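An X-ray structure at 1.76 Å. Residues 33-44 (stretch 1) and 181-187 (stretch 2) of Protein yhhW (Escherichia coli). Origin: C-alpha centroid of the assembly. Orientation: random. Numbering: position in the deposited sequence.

Stretch 1, residues 33-44: NFMGFSALRVIN
Stretch 2 (181-187) RRVWIQV

Stretch 2 is an extended strand from Arg182 to Val187, with phi from -112° to -135° and psi from 120° to 158° through Gln186, and Val187 at -83/109; Arg181 precedes it as loop. Stretch 1 begins irregularly. Phe34 (-90/80) and selenomethionine Met35 (-90/-30) lead into Gly36, whose phi/psi of 160/133 suits a residue without a CB: an ideal CB there would lie only 3.2 Å from Arg41 CD. A type II' beta turn then runs from Phe37 to Leu40, with Ser38 at 58/-132 and Ala39 at -74/-11. The turn is closed by Leu40 N donating to Phe37 O at 2.9 Å, while Phe37 N to Leu40 O, at 2.8 Å, is a weak bond. From Leu40 the chain continues as a strand through Asn44, interrupted in its extension by Arg41 (-103/-33).

Strand 40-44 and strand 182-187 run in roughly the same direction, but the two backbones do not pair as neighbouring strands. No hydrogen bond crosses between them, and the nearest CA atoms stand well apart: Phe37 CA to Trp184 CA is 7.7 Å, and Ile43 CA to Gln186 CA is 9.1 Å. Side chains fill this gap, burying 433 Å² summed over both sides. In stretch 2, alternation of the strand directs the CA-to-CB bonds of Arg182, Trp184 and Gln186 toward stretch 1, while that of Val183 points away.

Trp184 (chi1 -178°, t; chi2 -82°) is the centre of the packing, its broad indole offering apolar surface to three residues. Leu40 (t, p) lays CD2 over one face: CD2 is 3.8 Å from Trp184 CG and 4.2 Å from the centroid of the five-membered ring, 27° off the normal, a CH-pi contact in which a methyl group meets the pi cloud. At the indole's carbon edge, Phe34 (m, chi2 83°) brings CE2 to 3.7 Å from Trp184 CH2, an apolar ring suited to this buried place. Phe37 (chi1 -165°, t; chi2 71°) completes the group, with its CG 3.9 Å from Trp184 CE3, which lies over one face of the phenyl ring. The Phe37 ring and the indole six-membered ring have centroids 5.7 Å apart and planes inclined at 58°, an oblique aromatic pair.

The far end of the Phe37 ring reaches the beginning of the strand. Phe37 CE2 lies 3.4 Å from Val183 O, in van der Waals contact. Arg182 (m, t, t, chi4 -172°) runs extended past the ring: its CB and CD pack on Phe37 CZ (3.4 and 3.7 Å), and Phe37 CE1 lies at the guanidinium edge, near its plane, 4.0 Å from Arg182 NH1.

Beyond the indole, Gln186 (t, p, chi3 25°) accepts a hydrogen bond at OE1 from Trp184 NE1, at 3.1 Å and 164°. This satisfies the indole's polar group between two buried residues; Gln186 NE2 is bonded elsewhere in the structure. Buried Ile43 (m, p) offers the amide a methyl, CG2, 4.5 Å from Gln186 CD, without competing for its hydrogen bonds.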

# COMPACT_ATOMS: atom_id res chain seq x y z
N ASN A 33 11.42 13.06 -8.81
CA ASN A 33 10.42 13.68 -7.95
C ASN A 33 9.89 12.70 -6.91
O ASN A 33 9.89 12.98 -5.71
CB ASN A 33 9.26 14.22 -8.79
CG ASN A 33 9.71 15.26 -9.80
OD1 ASN A 33 9.23 15.28 -10.93
ND2 ASN A 33 10.62 16.14 -9.38
N PHE A 34 9.42 11.55 -7.38
CA PHE A 34 8.89 10.53 -6.49
C PHE A 34 9.97 9.55 -6.02
O PHE A 34 10.11 8.45 -6.55
CB PHE A 34 7.74 9.78 -7.18
CG PHE A 34 6.57 10.66 -7.53
CD1 PHE A 34 6.58 11.43 -8.68
CD2 PHE A 34 5.48 10.76 -6.66
CE1 PHE A 34 5.52 12.29 -8.98
CE2 PHE A 34 4.41 11.62 -6.94
CZ PHE A 34 4.44 12.39 -8.11
N MSE A 35 10.74 9.99 -5.03
CA MSE A 35 11.81 9.19 -4.45
C MSE A 35 11.26 8.36 -3.29
O MSE A 35 11.75 7.26 -3.01
CB MSE A 35 12.92 10.10 -3.92
CG MSE A 35 13.67 10.91 -4.96
SE MSE A 35 14.61 9.91 -6.15
CE MSE A 35 15.03 8.45 -5.17
N GLY A 36 10.24 8.90 -2.63
CA GLY A 36 9.63 8.25 -1.49
C GLY A 36 8.91 9.34 -0.73
O GLY A 36 9.48 10.40 -0.48
N PHE A 37 7.66 9.08 -0.34
CA PHE A 37 6.84 10.07 0.36
C PHE A 37 6.80 9.84 1.87
O PHE A 37 6.03 9.01 2.36
CB PHE A 37 5.42 10.04 -0.22
CG PHE A 37 4.58 11.23 0.15
CD1 PHE A 37 4.85 12.48 -0.38
CD2 PHE A 37 3.51 11.08 1.02
CE1 PHE A 37 4.06 13.57 -0.06
CE2 PHE A 37 2.70 12.17 1.34
CZ PHE A 37 2.98 13.42 0.80
N SER A 38 7.60 10.60 2.61
CA SER A 38 7.69 10.46 4.06
C SER A 38 8.11 9.02 4.37
O SER A 38 9.05 8.51 3.75
CB SER A 38 6.35 10.78 4.73
OG SER A 38 6.45 10.71 6.14
N ALA A 39 7.42 8.35 5.29
CA ALA A 39 7.74 6.97 5.64
C ALA A 39 7.32 5.97 4.56
O ALA A 39 7.70 4.79 4.61
CB ALA A 39 7.10 6.60 6.97
N LEU A 40 6.53 6.43 3.60
CA LEU A 40 6.08 5.56 2.51
C LEU A 40 7.18 5.50 1.47
O LEU A 40 7.45 6.47 0.77
CB LEU A 40 4.79 6.11 1.89
CG LEU A 40 4.10 5.24 0.85
CD1 LEU A 40 3.82 3.86 1.42
CD2 LEU A 40 2.81 5.92 0.40
N ARG A 41 7.83 4.34 1.36
CA ARG A 41 8.94 4.19 0.44
C ARG A 41 8.64 3.45 -0.85
O ARG A 41 9.22 3.77 -1.89
CB ARG A 41 10.11 3.50 1.16
CG ARG A 41 10.68 4.29 2.35
CD ARG A 41 11.05 5.71 1.93
NE ARG A 41 11.81 6.41 2.96
CZ ARG A 41 13.05 6.10 3.33
NH1 ARG A 41 13.68 5.08 2.76
NH2 ARG A 41 13.66 6.80 4.28
N VAL A 42 7.75 2.47 -0.80
CA VAL A 42 7.44 1.67 -1.98
C VAL A 42 5.95 1.34 -2.15
O VAL A 42 5.25 1.05 -1.18
CB VAL A 42 8.21 0.33 -1.93
CG1 VAL A 42 7.94 -0.48 -3.19
CG2 VAL A 42 9.70 0.58 -1.77
N ILE A 43 5.48 1.42 -3.40
CA ILE A 43 4.12 1.04 -3.76
C ILE A 43 4.26 0.38 -5.12
O ILE A 43 4.40 1.05 -6.15
CB ILE A 43 3.13 2.22 -3.92
CG1 ILE A 43 2.68 2.74 -2.55
CG2 ILE A 43 1.87 1.74 -4.66
CD1 ILE A 43 3.76 3.37 -1.76
N ASN A 44 4.27 -0.95 -5.11
CA ASN A 44 4.38 -1.69 -6.34
C ASN A 44 3.05 -2.37 -6.63
O ASN A 44 2.47 -3.04 -5.78
CB ASN A 44 5.50 -2.72 -6.25
CG ASN A 44 6.88 -2.09 -6.25
OD1 ASN A 44 7.05 -0.95 -6.70
ND2 ASN A 44 7.88 -2.82 -5.76
N ARG A 181 1.94 17.08 8.82
CA ARG A 181 1.74 15.71 8.39
C ARG A 181 1.40 15.65 6.91
O ARG A 181 0.83 16.58 6.35
CB ARG A 181 0.65 15.03 9.23
CG ARG A 181 1.04 14.89 10.71
CD ARG A 181 0.03 14.07 11.50
NE ARG A 181 -0.03 12.67 11.07
CZ ARG A 181 0.95 11.79 11.22
NH1 ARG A 181 2.09 12.14 11.80
NH2 ARG A 181 0.78 10.54 10.80
N ARG A 182 1.76 14.54 6.28
CA ARG A 182 1.52 14.37 4.86
C ARG A 182 0.56 13.22 4.58
O ARG A 182 0.40 12.32 5.40
CB ARG A 182 2.84 14.13 4.14
CG ARG A 182 3.86 15.23 4.39
CD ARG A 182 4.93 15.22 3.33
NE ARG A 182 5.83 16.36 3.45
CZ ARG A 182 6.76 16.66 2.55
NH1 ARG A 182 6.89 15.90 1.46
NH2 ARG A 182 7.55 17.71 2.72
N VAL A 183 -0.07 13.26 3.42
CA VAL A 183 -1.03 12.23 3.04
C VAL A 183 -0.86 11.73 1.62
O VAL A 183 -0.66 12.51 0.68
CB VAL A 183 -2.48 12.75 3.18
CG1 VAL A 183 -3.46 11.73 2.61
CG2 VAL A 183 -2.80 13.02 4.63
N TRP A 184 -0.92 10.41 1.46
CA TRP A 184 -0.85 9.82 0.15
C TRP A 184 -2.13 9.05 -0.06
O TRP A 184 -2.55 8.26 0.79
CB TRP A 184 0.33 8.86 0.00
CG TRP A 184 0.42 8.29 -1.39
CD1 TRP A 184 -0.28 7.22 -1.89
CD2 TRP A 184 1.24 8.76 -2.46
NE1 TRP A 184 0.06 7.00 -3.20
CE2 TRP A 184 0.99 7.93 -3.58
CE3 TRP A 184 2.17 9.80 -2.59
CZ2 TRP A 184 1.64 8.11 -4.81
CZ3 TRP A 184 2.81 9.98 -3.82
CH2 TRP A 184 2.54 9.13 -4.90
N ILE A 185 -2.77 9.30 -1.19
CA ILE A 185 -3.98 8.59 -1.50
C ILE A 185 -3.74 7.81 -2.78
O ILE A 185 -3.36 8.37 -3.81
CB ILE A 185 -5.16 9.54 -1.71
CG1 ILE A 185 -5.50 10.23 -0.38
CG2 ILE A 185 -6.36 8.76 -2.25
CD1 ILE A 185 -6.62 11.22 -0.46
N GLN A 186 -3.95 6.50 -2.69
CA GLN A 186 -3.78 5.60 -3.82
C GLN A 186 -5.17 5.10 -4.19
O GLN A 186 -5.85 4.49 -3.35
CB GLN A 186 -2.90 4.41 -3.42
CG GLN A 186 -2.53 3.48 -4.58
CD GLN A 186 -1.73 4.18 -5.66
OE1 GLN A 186 -1.05 5.18 -5.41
NE2 GLN A 186 -1.81 3.66 -6.88
N VAL A 187 -5.60 5.37 -5.42
CA VAL A 187 -6.91 4.91 -5.85
C VAL A 187 -6.80 3.46 -6.31
O VAL A 187 -6.18 3.16 -7.34
CB VAL A 187 -7.46 5.77 -7.01
CG1 VAL A 187 -8.89 5.33 -7.35
CG2 VAL A 187 -7.44 7.25 -6.64